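Periplasmic binding protein (Mycobacterium smegmatis, PDB 4MDY) probably serves as the extracytoplasmic solute-binding component of an ABC transporter, most likely for iron uptake. Local coordinates at residues A242-P247 and D258-T263; A79-D84 and A93-D98; V15-A20 and T24-P29. All coordinates share one frame; numbering follows the deposited sequence. Where two conformers were deposited one is given.

Contact 1: A242-P247 and D258-T263; sequences ALLADP and DRNIFT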
loop_
_atom_site.group_PDB
_atom_site.type_symbol
_atom_site.label_atom_id
_atom_site.label_comp_id
_atom_site.label_asym_id
_atom_site.label_seq_id
_atom_site.Cartn_x
_atom_site.Cartn_y
_atom_site.Cartn_z
ATOM N N ALA A 242 -11.289 20.628 6.240
ATOM C CA ALA A 242 -11.971 20.070 7.405
ATOM C C ALA A 242 -11.018 19.869 8.592
ATOM O O ALA A 242 -11.397 20.082 9.742
ATOM C CB ALA A 242 -12.669 18.769 7.047
ATOM N N LEU A 243 -9.779 19.479 8.318
ATOM C CA LEU A 243 -8.781 19.339 9.379
ATOM C C LEU A 243 -8.366 20.701 9.922
ATOM O O LEU A 243 -8.321 20.907 11.130
ATOM C CB LEU A 243 -7.554 18.591 8.871
ATOM C CG LEU A 243 -7.781 17.119 8.522
ATOM C CD1 LEU A 243 -6.592 16.592 7.732
ATOM C CD2 LEU A 243 -8.012 16.283 9.774
ATOM N N LEU A 244 -8.069 21.633 9.029
ATOM C CA LEU A 244 -7.698 22.987 9.437
ATOM C C LEU A 244 -8.844 23.732 10.140
ATOM O O LEU A 244 -8.593 24.634 10.937
ATOM C CB LEU A 244 -7.191 23.785 8.234
ATOM C CG LEU A 244 -5.862 23.282 7.667
ATOM C CD1 LEU A 244 -5.547 23.979 6.354
ATOM C CD2 LEU A 244 -4.725 23.478 8.663
ATOM N N ALA A 245 -10.088 23.347 9.859
ATOM C CA ALA A 245 -11.251 23.924 10.540
ATOM C C ALA A 245 -11.434 23.410 11.977
ATOM O O ALA A 245 -12.170 24.009 12.758
ATOM C CB ALA A 245 -12.519 23.673 9.728
ATOM N N ASP A 246 -10.791 22.299 12.321
ATOM C CA ASP A 246 -10.883 21.753 13.670
ATOM C C ASP A 246 -10.092 22.657 14.619
ATOM O O ASP A 246 -8.935 22.957 14.350
ATOM C CB ASP A 246 -10.356 20.308 13.702
ATOM C CG ASP A 246 -10.383 19.712 15.087
ATOM O OD1 ASP A 246 -9.484 20.033 15.885
ATOM O OD2 ASP A 246 -11.299 18.923 15.386
ATOM N N PRO A 247 -10.717 23.099 15.732
ATOM C CA PRO A 247 -10.064 24.088 16.589
ATOM C C PRO A 247 -8.816 23.565 17.297
ATOM O O PRO A 247 -7.933 24.348 17.603
ATOM C CB PRO A 247 -11.150 24.463 17.606
ATOM C CG PRO A 247 -12.111 23.329 17.600
ATOM C CD PRO A 247 -12.048 22.716 16.236
ATOM N N ASP A 258 3.424 26.034 9.991
ATOM C CA ASP A 258 3.304 25.563 8.605
ATOM C C ASP A 258 4.145 24.303 8.355
ATOM O O ASP A 258 4.887 24.230 7.376
ATOM C CB ASP A 258 3.726 26.674 7.638
ATOM C CG ASP A 258 3.315 26.399 6.197
ATOM O OD1 ASP A 258 2.193 25.906 5.960
ATOM O OD2 ASP A 258 4.118 26.704 5.291
ATOM N N ARG A 259 4.010 23.320 9.244
ATOM C CA ARG A 259 4.736 22.039 9.151
ATOM C C ARG A 259 3.789 20.861 8.882
ATOM O O ARG A 259 4.161 19.696 9.077
ATOM C CB ARG A 259 5.562 21.778 10.415
ATOM C CG ARG A 259 6.458 22.937 10.840
ATOM C CD ARG A 259 7.573 23.247 9.843
ATOM N NE ARG A 259 7.706 24.693 9.608
ATOM C CZ ARG A 259 8.688 25.485 10.048
ATOM N NH1 ARG A 259 8.650 26.781 9.755
ATOM N NH2 ARG A 259 9.704 25.012 10.769
ATOM N N ASN A 260 2.573 21.176 8.435
ATOM C CA ASN A 260 1.646 20.176 7.931
ATOM C C ASN A 260 1.899 19.937 6.457
ATOM O O ASN A 260 2.077 20.888 5.691
ATOM C CB ASN A 260 0.197 20.627 8.083
ATOM C CG ASN A 260 -0.264 20.669 9.528
ATOM O OD1 ASN A 260 0.000 19.760 10.316
ATOM N ND2 ASN A 260 -0.994 21.716 9.870
ATOM N N ILE A 261 1.922 18.668 6.073
ATOM C CA ILE A 261 1.833 18.273 4.688
ATOM C C ILE A 261 0.460 17.640 4.473
ATOM O O ILE A 261 0.113 16.652 5.122
ATOM C CB ILE A 261 2.939 17.270 4.309
ATOM C CG1 ILE A 261 4.317 17.926 4.460
ATOM C CG2 ILE A 261 2.747 16.788 2.880
ATOM C CD1 ILE A 261 5.485 16.973 4.388
ATOM N N PHE A 262 -0.319 18.222 3.570
ATOM C CA PHE A 262 -1.593 17.649 3.173
ATOM C C PHE A 262 -1.395 17.066 1.777
ATOM O O PHE A 262 -1.226 17.797 0.800
ATOM C CB PHE A 262 -2.712 18.697 3.197
ATOM C CG PHE A 262 -2.910 19.342 4.549
ATOM C CD1 PHE A 262 -3.514 18.643 5.588
ATOM C CD2 PHE A 262 -2.478 20.640 4.788
ATOM C CE1 PHE A 262 -3.699 19.229 6.835
ATOM C CE2 PHE A 262 -2.656 21.225 6.029
ATOM C CZ PHE A 262 -3.270 20.523 7.052
ATOM N N THR A 263 -1.387 15.738 1.697
ATOM C CA THR A 263 -1.082 15.055 0.453
ATOM C C THR A 263 -2.154 15.320 -0.594
ATOM O O THR A 263 -3.320 15.569 -0.271
ATOM C CB THR A 263 -0.978 13.532 0.645
ATOM O OG1 THR A 263 -2.231 13.023 1.128
ATOM C CG2 THR A 263 0.148 13.181 1.620
#
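F262 presses the outer end of its ring against two consecutive leucines, L243 and L244, late in helix 237-244. The ring enters between the two side chains at a slant. In L244, CG lies beside the backbone N and anti to the carbonyl carbon (chi1 -67°), and chi2, near 171°, then turns the methyl fork toward strand 260-262 although the CB itself sets off at an angle to it. CD2 lies 3.7 Å from F262 CZ, while CD1 comes to 4.0 Å from F262 CE2, so the end of the isobutyl group rests against the CZ-CE2 side of the ring. L243 starts out pointing at the strand, has almost the same torsions, and meets the ring at CE1: its CD1 stands 4.0 Å from F262 CE1, the two side chains sliding past each other in opposite senses.

N260, two residues earlier on the same side of the strand, comes to the flank of L244, with ND2 4.3 Å from L244 CD2. Its amide has polar partners elsewhere, OD1 accepting from W232 NE1 and ND2 bonding to T255 OG1, which fixes the flip of the group. W232, on neighbouring strand 229-233, also stacks on the F262 ring and touches L243.

The segments belong to a beta-alpha-beta crossover: the chain leaves strand 229-233, runs through helices 237-244, 247-250 and 253-256, and returns as strand 260-262, parallel to the first. No hydrogen bond joins the segments, so helix and strand are held here by dispersion and exclusion of water, with the polar bonds of N260 setting its amide beside the apolar patch.

Contact 2: A79-D84 and A93-D98; sequences AVLNLD and AALKPD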
loop_
_atom_site.group_PDB
_atom_site.type_symbol
_atom_site.label_atom_id
_atom_site.label_comp_id
_atom_site.label_asym_id
_atom_site.label_seq_id
_atom_site.Cartn_x
_atom_site.Cartn_y
_atom_site.Cartn_z
ATOM N N ALA A 79 -12.207 -7.402 -15.396
ATOM C CA ALA A 79 -13.352 -7.364 -14.503
ATOM C C ALA A 79 -12.935 -6.693 -13.193
ATOM O O ALA A 79 -11.782 -6.829 -12.747
ATOM C CB ALA A 79 -13.876 -8.768 -14.244
ATOM N N VAL A 80 -13.864 -5.953 -12.595
ATOM C CA VAL A 80 -13.626 -5.289 -11.317
ATOM C C VAL A 80 -14.439 -5.946 -10.213
ATOM O O VAL A 80 -15.660 -5.976 -10.261
ATOM C CB VAL A 80 -13.975 -3.789 -11.367
ATOM C CG1 VAL A 80 -13.682 -3.131 -10.020
ATOM C CG2 VAL A 80 -13.205 -3.105 -12.489
ATOM N N LEU A 81 -13.740 -6.461 -9.210
ATOM C CA LEU A 81 -14.363 -7.109 -8.075
ATOM C C LEU A 81 -14.306 -6.159 -6.901
ATOM O O LEU A 81 -13.666 -5.115 -6.967
ATOM C CB LEU A 81 -13.592 -8.384 -7.718
ATOM C CG LEU A 81 -13.239 -9.321 -8.871
ATOM C CD1 LEU A 81 -12.329 -10.448 -8.389
ATOM C CD2 LEU A 81 -14.513 -9.874 -9.492
ATOM N N ASN A 82 -14.958 -6.532 -5.812
ATOM C CA ASN A 82 -14.793 -5.817 -4.548
ATOM C C ASN A 82 -15.055 -6.757 -3.386
ATOM O O ASN A 82 -15.601 -7.840 -3.579
ATOM C CB ASN A 82 -15.704 -4.587 -4.482
ATOM C CG ASN A 82 -17.172 -4.946 -4.453
ATOM O OD1 ASN A 82 -17.638 -5.616 -3.536
ATOM N ND2 ASN A 82 -17.912 -4.489 -5.451
ATOM N N LEU A 83 -14.668 -6.331 -2.190
ATOM C CA LEU A 83 -14.744 -7.172 -0.994
ATOM C C LEU A 83 -15.875 -6.765 -0.050
ATOM O O LEU A 83 -15.854 -7.125 1.118
ATOM C CB LEU A 83 -13.402 -7.130 -0.245
ATOM C CG LEU A 83 -12.165 -7.636 -0.992
ATOM C CD1 LEU A 83 -10.939 -7.620 -0.087
ATOM C CD2 LEU A 83 -12.399 -9.036 -1.532
ATOM N N ASP A 84 -16.873 -6.044 -0.566
ATOM C CA ASP A 84 -18.019 -5.595 0.245
ATOM C C ASP A 84 -18.701 -6.741 1.001
ATOM O O ASP A 84 -19.105 -6.573 2.150
ATOM C CB ASP A 84 -19.055 -4.866 -0.625
ATOM C CG ASP A 84 -18.550 -3.533 -1.158
ATOM O OD1 ASP A 84 -17.358 -3.208 -0.963
ATOM O OD2 ASP A 84 -19.355 -2.804 -1.780
ATOM N N ALA A 93 -14.786 -17.935 -9.703
ATOM C CA ALA A 93 -14.970 -19.197 -10.433
ATOM C C ALA A 93 -15.447 -18.967 -11.876
ATOM O O ALA A 93 -14.948 -19.595 -12.816
ATOM C CB ALA A 93 -15.935 -20.103 -9.684
ATOM N N ALA A 94 -16.391 -18.047 -12.052
ATOM C CA ALA A 94 -16.924 -17.728 -13.382
ATOM C C ALA A 94 -15.879 -17.098 -14.310
ATOM O O ALA A 94 -16.007 -17.177 -15.524
ATOM C CB ALA A 94 -18.141 -16.822 -13.260
ATOM N N LEU A 95 -14.847 -16.482 -13.741
ATOM C CA LEU A 95 -13.751 -15.918 -14.526
ATOM C C LEU A 95 -12.718 -16.963 -14.990
ATOM O O LEU A 95 -11.834 -16.648 -15.789
ATOM C CB LEU A 95 -13.066 -14.783 -13.749
ATOM C CG LEU A 95 -13.943 -13.545 -13.531
ATOM C CD1 LEU A 95 -13.420 -12.683 -12.390
ATOM C CD2 LEU A 95 -14.066 -12.726 -14.808
ATOM N N LYS A 96 -12.829 -18.199 -14.502
ATOM C CA LYS A 96 -11.997 -19.305 -14.988
ATOM C C LYS A 96 -10.501 -18.981 -14.941
ATOM O O LYS A 96 -9.795 -19.143 -15.929
ATOM C CB LYS A 96 -12.391 -19.689 -16.423
ATOM C CG LYS A 96 -13.832 -20.138 -16.580
ATOM C CD LYS A 96 -14.042 -21.512 -15.973
ATOM C CE LYS A 96 -15.464 -21.996 -16.189
ATOM N NZ LYS A 96 -15.724 -23.264 -15.453
ATOM N N PRO A 97 -10.015 -18.518 -13.790
ATOM C CA PRO A 97 -8.603 -18.154 -13.716
ATOM C C PRO A 97 -7.735 -19.398 -13.670
ATOM O O PRO A 97 -8.249 -20.489 -13.431
ATOM C CB PRO A 97 -8.519 -17.396 -12.400
ATOM C CG PRO A 97 -9.582 -18.007 -11.547
ATOM C CD PRO A 97 -10.677 -18.453 -12.476
ATOM N N ASP A 98 -6.442 -19.243 -13.930
ATOM C CA ASP A 98 -5.479 -20.305 -13.627
ATOM C C ASP A 98 -4.544 -19.921 -12.467
ATOM O O ASP A 98 -3.713 -20.718 -12.054
ATOM C CB ASP A 98 -4.709 -20.754 -14.878
ATOM C CG ASP A 98 -3.843 -19.661 -15.489
ATOM O OD1 ASP A 98 -3.841 -18.508 -14.996
ATOM O OD2 ASP A 98 -3.157 -19.963 -16.498
#
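L95 directs its two methyls at different residues of strand 79-81, one at A79 and the other at L81. The segment that carries it begins in the last part of helix 89-94, where A93 O accepts a bond from K96 N at 3.0 Å and A93 packs its methyl on I118. L95 follows, its CG beside the backbone N (chi1 -67°) and its isobutyl group directed at the strand. CD2 lies 4.0 Å from the CB of A79, and CD1 approaches CD2 of L81 to 4.2 Å, the two leucines passing each other in opposite directions. A53 of strand 53-55 touches L95 as well, while L81 also rests on V34, E91 and I92. K96 adopts a positive phi of 53° and turns the chain out of the helix. The carbonyls of L95 and K96 both receive R32, through NH2 and NE respectively, so one guanidinium binds two successive backbone oxygens. P97 then drops inward onto I92, V34 and I118. At D98 the carboxylate takes the backbone N of Q31 with OD2 and that of R32 with OD1, tying the residue just before strand 99-102 to the chain leading into strand 33-35.

Beyond the contact, N82 OD1 accepts from D84 N at 3.1 Å, an Asx turn that shapes the chain after the strand. The whole is strand, loop, helix and turn leading into strand 99-102, with the helix exit packed on a strand that pairs in parallel with 53-55: the alternating alpha/beta topology of the N-terminal lobe in solute-binding proteins of this family.

Contact 3: V15-A20 and T24-P29; sequences VTVRHA and TTIPGP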
loop_
_atom_site.group_PDB
_atom_site.type_symbol
_atom_site.label_atom_id
_atom_site.label_comp_id
_atom_site.label_asym_id
_atom_site.label_seq_id
_atom_site.Cartn_x
_atom_site.Cartn_y
_atom_site.Cartn_z
ATOM N N VAL A 15 6.440 -24.271 -10.170
ATOM C CA VAL A 15 6.901 -23.495 -9.021
ATOM C C VAL A 15 5.989 -23.782 -7.837
ATOM O O VAL A 15 4.768 -23.897 -7.985
ATOM C CB VAL A 15 6.911 -21.976 -9.317
ATOM C CG1 VAL A 15 7.057 -21.158 -8.039
ATOM C CG2 VAL A 15 8.047 -21.649 -10.269
ATOM N N THR A 16 6.587 -23.893 -6.658
ATOM C CA THR A 16 5.824 -24.097 -5.438
ATOM C C THR A 16 6.088 -22.937 -4.486
ATOM O O THR A 16 7.231 -22.616 -4.205
ATOM C CB THR A 16 6.177 -25.449 -4.798
ATOM O OG1 THR A 16 5.745 -26.498 -5.675
ATOM C CG2 THR A 16 5.506 -25.610 -3.442
ATOM N N VAL A 17 5.026 -22.293 -4.013
ATOM C CA VAL A 17 5.168 -21.218 -3.025
ATOM C C VAL A 17 4.572 -21.638 -1.695
ATOM O O VAL A 17 3.617 -22.400 -1.650
ATOM C CB VAL A 17 4.554 -19.873 -3.482
ATOM C CG1 VAL A 17 5.265 -19.370 -4.727
ATOM C CG2 VAL A 17 3.057 -19.987 -3.724
ATOM N N ARG A 18 5.156 -21.125 -0.618
ATOM C CA ARG A 18 4.760 -21.477 0.735
ATOM C C ARG A 18 4.086 -20.285 1.394
ATOM O O ARG A 18 4.604 -19.168 1.361
ATOM C CB ARG A 18 5.985 -21.919 1.534
ATOM C CG ARG A 18 6.829 -22.937 0.784
ATOM C CD ARG A 18 7.982 -23.445 1.628
ATOM N NE ARG A 18 7.523 -24.347 2.688
ATOM C CZ ARG A 18 7.384 -25.673 2.573
ATOM N NH1 ARG A 18 7.661 -26.301 1.429
ATOM N NH2 ARG A 18 6.965 -26.380 3.622
ATOM N N HIS A 19 2.918 -20.522 1.974
ATOM C CA HIS A 19 2.119 -19.445 2.546
ATOM C C HIS A 19 1.418 -19.922 3.827
ATOM O O HIS A 19 1.662 -21.041 4.304
ATOM C CB HIS A 19 1.121 -18.927 1.491
ATOM C CG HIS A 19 0.298 -20.003 0.857
ATOM N ND1 HIS A 19 -0.647 -20.719 1.555
ATOM C CD2 HIS A 19 0.284 -20.495 -0.404
ATOM C CE1 HIS A 19 -1.209 -21.606 0.756
ATOM N NE2 HIS A 19 -0.661 -21.494 -0.439
ATOM N N ALA A 20 0.550 -19.079 4.373
ATOM C CA ALA A 20 -0.082 -19.334 5.672
ATOM C C ALA A 20 -0.905 -20.624 5.734
ATOM O O ALA A 20 -1.094 -21.179 6.807
ATOM C CB ALA A 20 -0.949 -18.150 6.073
ATOM N N THR A 24 1.346 -23.959 -2.442
ATOM C CA THR A 24 0.617 -23.877 -3.703
ATOM C C THR A 24 1.593 -24.167 -4.840
ATOM O O THR A 24 2.662 -23.560 -4.910
ATOM C CB THR A 24 -0.036 -22.492 -3.901
ATOM O OG1 THR A 24 -1.124 -22.345 -2.981
ATOM C CG2 THR A 24 -0.575 -22.350 -5.321
ATOM N N THR A 25 1.231 -25.107 -5.712
ATOM C CA THR A 25 2.032 -25.413 -6.885
ATOM C C THR A 25 1.381 -24.803 -8.121
ATOM O O THR A 25 0.188 -24.995 -8.375
ATOM C CB THR A 25 2.241 -26.928 -7.060
ATOM O OG1 THR A 25 2.927 -27.435 -5.911
ATOM C CG2 THR A 25 3.069 -27.235 -8.301
ATOM N N ILE A 26 2.187 -24.053 -8.863
ATOM C CA ILE A 26 1.777 -23.416 -10.100
ATOM C C ILE A 26 2.499 -24.144 -11.239
ATOM O O ILE A 26 3.725 -24.074 -11.340
ATOM C CB ILE A 26 2.102 -21.903 -10.099
ATOM C CG1 ILE A 26 1.522 -21.210 -8.850
ATOM C CG2 ILE A 26 1.553 -21.242 -11.355
ATOM C CD1 ILE A 26 2.498 -21.067 -7.693
ATOM N N PRO A 27 1.746 -24.869 -12.089
ATOM C CA PRO A 27 2.377 -25.708 -13.123
ATOM C C PRO A 27 3.234 -24.962 -14.154
ATOM O O PRO A 27 4.232 -25.506 -14.638
ATOM C CB PRO A 27 1.184 -26.384 -13.807
ATOM C CG PRO A 27 0.105 -26.375 -12.788
ATOM C CD PRO A 27 0.295 -25.113 -11.993
ATOM N N GLY A 28 2.850 -23.735 -14.492
ATOM C CA GLY A 28 3.620 -22.923 -15.432
ATOM C C GLY A 28 3.170 -21.478 -15.369
ATOM O O GLY A 28 2.289 -21.152 -14.584
ATOM N N PRO A 29 3.792 -20.598 -16.177
ATOM C CA PRO A 29 3.387 -19.190 -16.227
ATOM C C PRO A 29 1.882 -19.028 -16.473
ATOM O O PRO A 29 1.361 -19.546 -17.460
ATOM C CB PRO A 29 4.199 -18.644 -17.396
ATOM C CG PRO A 29 5.432 -19.481 -17.397
ATOM C CD PRO A 29 4.953 -20.862 -17.047
#
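H19 and T24 share a short side-chain hydrogen bond, NE2 giving its proton to OG1 over 2.7 Å at an N-H...O angle of 155°. The hydroxyl lies at the imidazole edge, close to the ring plane. H19 reaches it because CG sits between the backbone N and the carbonyl carbon (chi1 52°), the crowded position, which folds the ring back beside the neighbouring strand. Its ND1 meanwhile bonds to the backbone N of F21, so both ring nitrogens are engaged and the ring's rotation is fixed, consistent with a neutral histidine. T24 OG1 is bound further by T121 O and Y112 OH, so three partners grip this buried oxygen.

Four backbone bonds run alongside. I26 N reaches V15 O at 2.7 Å, and V15 N returns to I26 O at 3.0 Å; V17 N meets T24 O at 2.8 Å, answered by T24 N to V17 O at 2.9 Å. V15-I26 and V17-T24 are thus the hydrogen-bonded pairs of an antiparallel beta hairpin, strands 15-19 and 22-26, with T16-T25 the non-hydrogen-bonded pair between them. T16 and T25 join OG1 to OG1 at 3.0 Å on the solvent-facing side, where R18 forms a salt bridge with D23 in the same hairpin.

The other face carries V15, V17, T24 and I26. V17 CG2 packs 4.0 Å from T24 CB, the two side chains lying side by side. In I26 an unusual chi2 of 95° turns CD1 back across the hairpin, to 4.2 Å from V17 CG2. Helix 134-144 covers this face, with I140 and Q143 against V17 and A144 against I26, while F146 touches V15 and I26.

In the fold
From the N terminus the contacts follow in series; none nests in or crosses another. Contact 3 closes first, across the tight turn of the hairpin that opens the modelled chain, ahead of strand 33-35. Contact 2 next closes the loop containing most of helix 89-94; it lies close to contact 3 in space, nearest atoms about 5 Å apart, without touching it. Contact 1 closes last, across two short helices, 247-250 and 253-256, on the opposite side of the chain's centre, its centre about 39 Å from that of contact 2 and about 46 Å from that of contact 3. Contacts 2 and 3 thus lie at one end of the molecule and contact 1 at the other, consistent with the two lobes of this family.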